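Local atomic coordinates of glycogen synthase (Cyanobacterium sp. CLg1, PDB entry 6GNF), a protein that belongs to the starch and glycogen synthase family of glycosyltransferases, a two-domain fold of Rossmann-like units, here with ADP and a glycan bound. Residues L177-K182 with L258-L263; S212-L217 with S225-N230; V27-A32 with A137-A142. All coordinates share one frame; numbering follows the deposited sequence.

Interaction 1. Residues L177-K182 with L258-L263; sequences LPLYLK and LKAGFL
Leu179 and Ala260 carry the meeting of two helices, residues 177-186 and 257-264, a contact of van der Waals packing in which a leucine meets a methyl and a backbone carbonyl. Along residues 258-263, Leu258 comes first and packs within its own helix, its CG 4.0 Å above one face of the Phe262 ring, offset toward the rim, one helical turn on. Lys259 takes NZ to the backbone oxygens of Asp226 and Ser228, so a flexible cationic residue suits a place on the partly exposed flank.

Ala260 is where the helices touch. Both methyls of Leu179 meet its single methyl side by side, CD1 and CD2 each 4.2 Å from Ala260 CB. CD1 also reaches the backbone, ending 3.7 Å from Ala260 O. With chi1 at -75°, CG of Leu179 stands beside its own backbone N, and from there the branched end leans across to the neighbouring helix. The carbonyl oxygen that it covers accepts a bond from Asn264 ND2, so its polarity is met although a methyl lies over it. A small residue here lets the leucine reach the main chain.

Gly261 continues the approach. Pro178 CG stands 4.8 Å from Gly261 CA, a looser approach; with no side chain, Gly261 leaves its backbone N within 4.5 Å of Leu179 CD1. Phe262 points its CB away from the other helix and packs on Val292 of helix 290-296, and Leu263 packs on Val292 and Val296. Beyond the apolar patch, Lys182 NZ bonds Asn264 OD1. Strand 195-200 borders both helices, taking Leu177, Pro178 and Leu181 on Thr196 and Leu258 on Leu200.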
loop_
_atom_site.group_PDB
_atom_site.type_symbol
_atom_site.label_atom_id
_atom_site.label_comp_id
_atom_site.label_asym_id
_atom_site.label_seq_id
_atom_site.Cartn_x
_atom_site.Cartn_y
_atom_site.Cartn_z
ATOM N N LEU A 177 18.136 4.593 -3.861
ATOM C CA LEU A 177 19.015 4.565 -2.687
ATOM C C LEU A 177 20.204 3.589 -2.815
ATOM O O LEU A 177 21.316 3.906 -2.390
ATOM C CB LEU A 177 18.207 4.272 -1.418
ATOM C CG LEU A 177 18.991 4.252 -0.103
ATOM C CD1 LEU A 177 18.139 4.783 1.042
ATOM C CD2 LEU A 177 19.503 2.851 0.216
ATOM N N PRO A 178 19.977 2.390 -3.376
ATOM C CA PRO A 178 21.104 1.474 -3.570
ATOM C C PRO A 178 22.180 2.014 -4.508
ATOM O O PRO A 178 23.361 1.730 -4.309
ATOM C CB PRO A 178 20.450 0.228 -4.166
ATOM C CG PRO A 178 19.039 0.282 -3.704
ATOM C CD PRO A 178 18.691 1.741 -3.689
ATOM N N LEU A 179 21.784 2.815 -5.491
ATOM C CA LEU A 179 22.747 3.410 -6.409
ATOM C C LEU A 179 23.557 4.480 -5.691
ATOM O O LEU A 179 24.782 4.532 -5.830
ATOM C CB LEU A 179 22.064 4.001 -7.648
ATOM C CG LEU A 179 21.574 2.984 -8.685
ATOM C CD1 LEU A 179 20.389 2.184 -8.179
ATOM C CD2 LEU A 179 21.206 3.676 -9.985
ATOM N N TYR A 180 22.883 5.345 -4.937
ATOM C CA TYR A 180 23.571 6.383 -4.176
ATOM C C TYR A 180 24.473 5.785 -3.095
ATOM O O TYR A 180 25.574 6.287 -2.864
ATOM C CB TYR A 180 22.583 7.356 -3.540
ATOM C CG TYR A 180 21.862 8.232 -4.534
ATOM C CD1 TYR A 180 22.565 9.059 -5.398
ATOM C CD2 TYR A 180 20.476 8.248 -4.604
ATOM C CE1 TYR A 180 21.909 9.871 -6.313
ATOM C CE2 TYR A 180 19.809 9.056 -5.515
ATOM C CZ TYR A 180 20.526 9.862 -6.369
ATOM O OH TYR A 180 19.864 10.665 -7.274
ATOM N N LEU A 181 24.015 4.711 -2.456
ATOM C CA LEU A 181 24.826 3.996 -1.468
ATOM C C LEU A 181 26.170 3.593 -2.064
ATOM O O LEU A 181 27.220 3.779 -1.448
ATOM C CB LEU A 181 24.101 2.738 -0.978
ATOM C CG LEU A 181 24.880 1.837 -0.024
ATOM C CD1 LEU A 181 25.276 2.597 1.233
ATOM C CD2 LEU A 181 24.080 0.603 0.336
ATOM N N LYS A 182 26.128 2.993 -3.245
ATOM C CA LYS A 182 27.352 2.587 -3.936
ATOM C C LYS A 182 28.202 3.763 -4.364
ATOM O O LYS A 182 29.417 3.763 -4.164
ATOM C CB LYS A 182 27.022 1.762 -5.168
ATOM C CG LYS A 182 26.516 0.398 -4.798
ATOM C CD LYS A 182 26.116 -0.404 -6.011
ATOM C CE LYS A 182 25.631 -1.762 -5.556
ATOM N NZ LYS A 182 25.195 -2.553 -6.718
ATOM N N LEU A 258 12.717 1.656 -10.594
ATOM C CA LEU A 258 12.508 0.400 -9.888
ATOM C C LEU A 258 13.374 -0.700 -10.477
ATOM O O LEU A 258 13.857 -1.558 -9.752
ATOM C CB LEU A 258 11.044 -0.025 -9.951
ATOM C CG LEU A 258 10.683 -1.258 -9.123
ATOM C CD1 LEU A 258 10.991 -1.029 -7.658
ATOM C CD2 LEU A 258 9.212 -1.576 -9.303
ATOM N N LYS A 259 13.504 -0.697 -11.800
ATOM C CA LYS A 259 14.408 -1.614 -12.490
ATOM C C LYS A 259 15.827 -1.470 -11.952
ATOM O O LYS A 259 16.439 -2.458 -11.573
ATOM C CB LYS A 259 14.395 -1.348 -13.989
ATOM C CG LYS A 259 15.405 -2.163 -14.788
ATOM C CD LYS A 259 15.113 -2.074 -16.277
ATOM C CE LYS A 259 16.228 -2.670 -17.124
ATOM N NZ LYS A 259 17.470 -1.850 -17.092
ATOM N N ALA A 260 16.326 -0.234 -11.909
ATOM C CA ALA A 260 17.661 0.036 -11.383
ATOM C C ALA A 260 17.791 -0.413 -9.932
ATOM O O ALA A 260 18.829 -0.929 -9.528
ATOM C CB ALA A 260 17.999 1.517 -11.509
ATOM N N GLY A 261 16.738 -0.203 -9.148
ATOM C CA GLY A 261 16.706 -0.639 -7.758
ATOM C C GLY A 261 16.804 -2.147 -7.625
ATOM O O GLY A 261 17.539 -2.669 -6.771
ATOM N N PHE A 262 16.050 -2.868 -8.448
ATOM C CA PHE A 262 16.145 -4.331 -8.464
ATOM C C PHE A 262 17.551 -4.793 -8.800
ATOM O O PHE A 262 18.057 -5.737 -8.196
ATOM C CB PHE A 262 15.178 -4.961 -9.474
ATOM C CG PHE A 262 13.763 -5.083 -8.987
ATOM C CD1 PHE A 262 13.462 -5.219 -7.633
ATOM C CD2 PHE A 262 12.723 -5.086 -9.893
ATOM C CE1 PHE A 262 12.148 -5.338 -7.203
ATOM C CE2 PHE A 262 11.412 -5.214 -9.475
ATOM C CZ PHE A 262 11.123 -5.341 -8.127
ATOM N N LEU A 263 18.171 -4.136 -9.772
ATOM C CA LEU A 263 19.480 -4.557 -10.255
ATOM C C LEU A 263 20.618 -4.199 -9.307
ATOM O O LEU A 263 21.716 -4.720 -9.450
ATOM C CB LEU A 263 19.760 -3.963 -11.642
ATOM C CG LEU A 263 18.882 -4.498 -12.779
ATOM C CD1 LEU A 263 19.097 -3.697 -14.056
ATOM C CD2 LEU A 263 19.145 -5.974 -13.024
#

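Interaction 2. Residues S212-L217 with S225-N230; sequences SKFDAL and SDLSFN. With SO4 (sulfate ion), chain I.
Leu227 meets Phe214 and Leu217 in a small hydrophobic cluster between a turn of chain and the end of helix 224-227, just where that helix passes into an edge strand of the three-stranded antiparallel sheet formed by 208-209, 251-256 and 228-231.

The apolar contacts converge on one methyl, Leu227 CD1. It comes to the edge of the Phe214 ring, in the ring plane, and lies 3.8 Å from Phe214 CE1; the two side chains cross at about a right angle. Leu217, three residues on from Phe214, reaches toward Leu227 tip to tip, their CD1 atoms 3.9 Å apart. Phe214 has CG anti to its own backbone N (chi1 176°), which swings the ring out toward the helix, whereas Leu217 has CG beside its N. Leucine suits position 227 because its chain is long enough to carry a methyl from the helix to both partners, and wholly apolar as a buried site requires. Around the cluster, Phe214 also packs on Leu255 of the middle strand, and Leu227 on Ala260 and Leu176.

Hydrogen bonds hold the two backbones in shape without joining them. In the turn, Leu217 N reaches Phe214 O at 3.0 Å, three residues back, and Leu217 O accepts Tyr180 OH. Ser228, the first residue to leave helical angles, turns its OG back to Leu224 O and also bonds Tyr253 OH, a fitting use of a short hydroxyl side chain where helix gives way to strand.

Other polar groups lie farther along residues 212-217. Lys213 forms a salt bridge to Glu134 OE1. A sulfate ion, probably from the crystallisation liquor, sits by Ser212 with Ser211 OG as a further partner: Ser212 N donates to its O1 at 3.0 Å, and Ser212 OG to its O3 at 2.9 Å.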
loop_
_atom_site.group_PDB
_atom_site.type_symbol
_atom_site.label_atom_id
_atom_site.label_comp_id
_atom_site.label_asym_id
_atom_site.label_seq_id
_atom_site.Cartn_x
_atom_site.Cartn_y
_atom_site.Cartn_z
ATOM N N SER A 212 15.542 12.371 -20.581
ATOM C CA SER A 212 15.986 13.746 -20.390
ATOM C C SER A 212 16.043 14.179 -18.924
ATOM O O SER A 212 16.605 15.228 -18.610
ATOM C CB SER A 212 15.064 14.700 -21.141
ATOM O OG SER A 212 13.759 14.616 -20.606
ATOM N N LYS A 213 15.445 13.398 -18.028
ATOM C CA LYS A 213 15.569 13.646 -16.595
ATOM C C LYS A 213 16.767 12.939 -15.962
ATOM O O LYS A 213 16.870 12.883 -14.737
ATOM C CB LYS A 213 14.293 13.201 -15.864
ATOM C CG LYS A 213 13.027 13.971 -16.239
ATOM C CD LYS A 213 13.118 15.462 -15.945
ATOM C CE LYS A 213 13.259 15.745 -14.461
ATOM N NZ LYS A 213 13.568 17.178 -14.217
ATOM N N PHE A 214 17.672 12.394 -16.770
ATOM C CA PHE A 214 18.815 11.659 -16.212
ATOM C C PHE A 214 19.777 12.567 -15.447
ATOM O O PHE A 214 20.227 12.219 -14.366
ATOM C CB PHE A 214 19.588 10.893 -17.294
ATOM C CG PHE A 214 20.813 10.209 -16.760
ATOM C CD1 PHE A 214 20.695 9.106 -15.940
ATOM C CD2 PHE A 214 22.078 10.695 -17.042
ATOM C CE1 PHE A 214 21.819 8.486 -15.422
ATOM C CE2 PHE A 214 23.201 10.084 -16.529
ATOM C CZ PHE A 214 23.074 8.978 -15.718
ATOM N N ASP A 215 20.027 13.764 -15.965
ATOM C CA ASP A 215 21.006 14.659 -15.354
ATOM C C ASP A 215 20.583 15.070 -13.947
ATOM O O ASP A 215 21.420 15.406 -13.122
ATOM C CB ASP A 215 21.228 15.904 -16.221
ATOM C CG ASP A 215 21.941 15.599 -17.525
ATOM O OD1 ASP A 215 22.645 14.574 -17.593
ATOM O OD2 ASP A 215 21.814 16.397 -18.483
ATOM N N ALA A 216 19.277 15.090 -13.695
ATOM C CA ALA A 216 18.758 15.464 -12.394
ATOM C C ALA A 216 19.070 14.454 -11.293
ATOM O O ALA A 216 18.931 14.782 -10.115
ATOM C CB ALA A 216 17.254 15.688 -12.477
ATOM N N LEU A 217 19.466 13.240 -11.659
ATOM C CA LEU A 217 19.795 12.207 -10.667
ATOM C C LEU A 217 21.184 12.361 -10.041
ATOM O O LEU A 217 21.443 11.795 -8.992
ATOM C CB LEU A 217 19.669 10.819 -11.305
ATOM C CG LEU A 217 18.295 10.507 -11.910
ATOM C CD1 LEU A 217 18.271 9.098 -12.471
ATOM C CD2 LEU A 217 17.199 10.689 -10.875
ATOM N N SER A 225 22.776 2.085 -17.963
ATOM C CA SER A 225 22.247 0.824 -18.441
ATOM C C SER A 225 21.219 0.205 -17.487
ATOM O O SER A 225 20.197 -0.313 -17.935
ATOM C CB SER A 225 23.387 -0.157 -18.697
ATOM O OG SER A 225 22.876 -1.435 -19.001
ATOM N N ASP A 226 21.492 0.253 -16.187
ATOM C CA ASP A 226 20.562 -0.261 -15.179
ATOM C C ASP A 226 19.240 0.521 -15.190
ATOM O O ASP A 226 18.171 -0.056 -15.034
ATOM C CB ASP A 226 21.172 -0.181 -13.780
ATOM C CG ASP A 226 22.289 -1.179 -13.549
ATOM O OD1 ASP A 226 22.385 -2.192 -14.267
ATOM O OD2 ASP A 226 23.082 -0.935 -12.612
ATOM N N LEU A 227 19.328 1.833 -15.399
ATOM C CA LEU A 227 18.151 2.698 -15.448
ATOM C C LEU A 227 17.374 2.587 -16.763
ATOM O O LEU A 227 16.214 2.972 -16.843
ATOM C CB LEU A 227 18.563 4.157 -15.240
ATOM C CG LEU A 227 18.918 4.518 -13.798
ATOM C CD1 LEU A 227 19.837 5.728 -13.746
ATOM C CD2 LEU A 227 17.652 4.768 -12.998
ATOM N N SER A 228 18.015 2.071 -17.801
ATOM C CA SER A 228 17.445 2.094 -19.139
ATOM C C SER A 228 16.263 1.153 -19.306
ATOM O O SER A 228 16.169 0.128 -18.632
ATOM C CB SER A 228 18.531 1.777 -20.155
ATOM O OG SER A 228 19.513 2.811 -20.103
ATOM N N PHE A 229 15.336 1.535 -20.182
ATOM C CA PHE A 229 14.072 0.829 -20.312
ATOM C C PHE A 229 13.359 1.183 -21.614
ATOM O O PHE A 229 13.369 2.338 -22.036
ATOM C CB PHE A 229 13.179 1.186 -19.133
ATOM C CG PHE A 229 11.974 0.313 -18.995
ATOM C CD1 PHE A 229 12.105 -1.019 -18.640
ATOM C CD2 PHE A 229 10.704 0.830 -19.191
ATOM C CE1 PHE A 229 10.986 -1.828 -18.493
ATOM C CE2 PHE A 229 9.588 0.030 -19.049
ATOM C CZ PHE A 229 9.729 -1.302 -18.700
ATOM N N ASN A 230 12.746 0.184 -22.239
ATOM C CA ASN A 230 11.986 0.390 -23.466
ATOM C C ASN A 230 10.580 -0.127 -23.338
ATOM O O ASN A 230 10.388 -1.271 -22.958
ATOM C CB ASN A 230 12.646 -0.323 -24.638
ATOM C CG ASN A 230 13.625 0.558 -25.357
ATOM O OD1 ASN A 230 14.720 0.813 -24.864
ATOM N ND2 ASN A 230 13.239 1.036 -26.534
HETATM S S SO4 I . 12.969 12.494 -23.817
HETATM O O1 SO4 I . 14.036 11.721 -23.142
HETATM O O2 SO4 I . 13.533 13.302 -24.927
HETATM O O3 SO4 I . 12.351 13.423 -22.837
HETATM O O4 SO4 I . 11.971 11.536 -24.347
#

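Interaction 3. Residues V27-A32 with A137-A142; sequences VSTEVA and AMLSQA
Val27, Ser28 and Thr29 form the end of the first strand of a Rossmann-like domain and the start of the loop that leads to helix 39-54, and against them leans Leu139 of helix 132-144. This leucine makes every contact from the helix within van der Waals range. Its CG is anti to the backbone N (chi1 173°), which projects the branched end straight out from the helix into the bend of the loop.

Within that bend, Leu139 CD2 approaches backbone more than side chain, lying 3.9 Å from Ser28 O. The same methyl comes 4.2 Å from Thr29 CG2, the hydrocarbon arm of a residue whose hydroxyl is engaged elsewhere, by Tyr121 OH. On the strand side, Leu139 CG faces Val27 CG1 at 4.5 Å. A beta-branched valine suits the last position of a buried strand, while threonine offers one methyl for packing and one hydroxyl for Tyr121.

Ser28 points its CB away from the helix. Its OG donates to Glu30 O across 2.7 Å, from 48° out of the carbonyl plane and at a C=O...donor angle of 125°, and this short bond ties the two residues on either side of Thr29. Glu30 is buried as well, and its carboxylate is met by Thr37 OG1 and Tyr121 OH through OE2 and, weakly, by Gly41 N through OE1.

Leu139 also touches Val104 of strand 99-105, so helix 132-144 covers the end of strand 23-27 and reaches a strand farther across the same sheet. The Thr29 side chain is about 6 Å from the bound AC1 and alpha-D-glucopyranose units. A loop at the carboxyl end of the first parallel strand, bordering the ligand cleft, is typical of the Rossmann-like fold in GT-B glycosyltransferases.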
loop_
_atom_site.group_PDB
_atom_site.type_symbol
_atom_site.label_atom_id
_atom_site.label_comp_id
_atom_site.label_asym_id
_atom_site.label_seq_id
_atom_site.Cartn_x
_atom_site.Cartn_y
_atom_site.Cartn_z
ATOM N N VAL A 27 12.997 3.187 4.643
ATOM C CA VAL A 27 12.889 4.446 3.935
ATOM C C VAL A 27 11.622 4.396 3.089
ATOM O O VAL A 27 11.390 3.440 2.361
ATOM C CB VAL A 27 14.134 4.692 3.055
ATOM C CG1 VAL A 27 14.139 6.112 2.513
ATOM C CG2 VAL A 27 15.403 4.449 3.862
ATOM N N SER A 28 10.768 5.403 3.233
ATOM C CA SER A 28 9.546 5.468 2.441
ATOM C C SER A 28 8.996 6.872 2.370
ATOM O O SER A 28 9.417 7.753 3.101
ATOM C CB SER A 28 8.464 4.529 3.001
ATOM O OG SER A 28 7.966 4.936 4.236
ATOM N N THR A 29 7.983 7.039 1.533
ATOM C CA THR A 29 7.241 8.295 1.458
ATOM C C THR A 29 6.127 8.371 2.497
ATOM O O THR A 29 5.600 9.442 2.728
ATOM C CB THR A 29 6.604 8.464 0.070
ATOM O OG1 THR A 29 5.956 7.234 -0.288
ATOM C CG2 THR A 29 7.659 8.747 -0.947
ATOM N N GLU A 30 5.754 7.230 3.081
ATOM C CA GLU A 30 4.597 7.160 3.964
ATOM C C GLU A 30 4.929 6.406 5.237
ATOM O O GLU A 30 5.498 5.321 5.175
ATOM C CB GLU A 30 3.465 6.394 3.288
ATOM C CG GLU A 30 2.698 7.155 2.234
ATOM C CD GLU A 30 1.590 6.320 1.603
ATOM O OE1 GLU A 30 0.945 5.490 2.295
ATOM O OE2 GLU A 30 1.371 6.510 0.388
ATOM N N VAL A 31 4.504 6.951 6.374
ATOM C CA VAL A 31 4.541 6.235 7.654
ATOM C C VAL A 31 3.280 6.588 8.439
ATOM O O VAL A 31 3.134 7.710 8.909
ATOM C CB VAL A 31 5.777 6.613 8.512
ATOM C CG1 VAL A 31 5.780 5.813 9.808
ATOM C CG2 VAL A 31 7.070 6.376 7.752
ATOM N N ALA A 32 2.364 5.637 8.564
ATOM C CA ALA A 32 1.148 5.872 9.333
ATOM C C ALA A 32 1.516 6.042 10.799
ATOM O O ALA A 32 2.498 5.470 11.259
ATOM C CB ALA A 32 0.173 4.709 9.171
ATOM N N ALA A 137 14.558 11.606 -5.416
ATOM C CA ALA A 137 16.009 11.442 -5.428
ATOM C C ALA A 137 16.622 12.093 -4.176
ATOM O O ALA A 137 17.543 11.546 -3.567
ATOM C CB ALA A 137 16.615 12.042 -6.683
ATOM N N MET A 138 16.125 13.268 -3.807
ATOM C CA MET A 138 16.629 13.950 -2.614
ATOM C C MET A 138 16.326 13.168 -1.330
ATOM O O MET A 138 17.126 13.172 -0.387
ATOM C CB MET A 138 16.059 15.361 -2.520
ATOM C CG MET A 138 16.647 16.181 -1.367
ATOM S SD MET A 138 16.169 17.914 -1.406
ATOM C CE MET A 138 14.471 17.759 -0.866
ATOM N N LEU A 139 15.159 12.531 -1.272
ATOM C CA LEU A 139 14.821 11.682 -0.132
ATOM C C LEU A 139 15.818 10.542 0.047
ATOM O O LEU A 139 16.240 10.273 1.168
ATOM C CB LEU A 139 13.406 11.110 -0.279
ATOM C CG LEU A 139 12.971 10.073 0.757
ATOM C CD1 LEU A 139 13.061 10.630 2.166
ATOM C CD2 LEU A 139 11.552 9.599 0.468
ATOM N N SER A 140 16.192 9.885 -1.053
ATOM C CA SER A 140 17.119 8.753 -0.990
ATOM C C SER A 140 18.499 9.188 -0.507
ATOM O O SER A 140 19.119 8.498 0.281
ATOM C CB SER A 140 17.217 8.062 -2.345
ATOM O OG SER A 140 15.941 7.554 -2.691
ATOM N N GLN A 141 18.969 10.332 -0.990
ATOM C CA GLN A 141 20.236 10.901 -0.536
ATOM C C GLN A 141 20.193 11.282 0.932
ATOM O O GLN A 141 21.158 11.073 1.658
ATOM C CB GLN A 141 20.587 12.160 -1.332
ATOM C CG GLN A 141 20.877 11.915 -2.796
ATOM C CD GLN A 141 20.983 13.208 -3.576
ATOM O OE1 GLN A 141 21.576 14.186 -3.114
ATOM N NE2 GLN A 141 20.400 13.229 -4.761
ATOM N N ALA A 142 19.103 11.914 1.350
ATOM C CA ALA A 142 18.990 12.374 2.728
ATOM C C ALA A 142 18.938 11.212 3.713
ATOM O O ALA A 142 19.452 11.349 4.828
ATOM C CB ALA A 142 17.761 13.259 2.894
#

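From the N terminus, interaction 3 comes first: residues 27-32 meet 137-142, closing a loop of 104 residues that includes helix 39-54 and the antiparallel side of the main sheet. It is complete before interaction 1 opens at residue 177 and closes with 258-263. Interaction 2 falls wholly within that second loop, spanning seven residues between its segments, and none of the three cross. Helix 177-186 of interaction 1 reaches both others: Leu177 CD1 packs on Val27 CG2, Tyr180 on Ala137, and Tyr180 OH probably bonds Leu217 O. Lys259 also joins interactions 1 and 2. Together the contacts tie the first strand, helices 132-144, 177-186 and 257-264 and the small three-stranded sheet together.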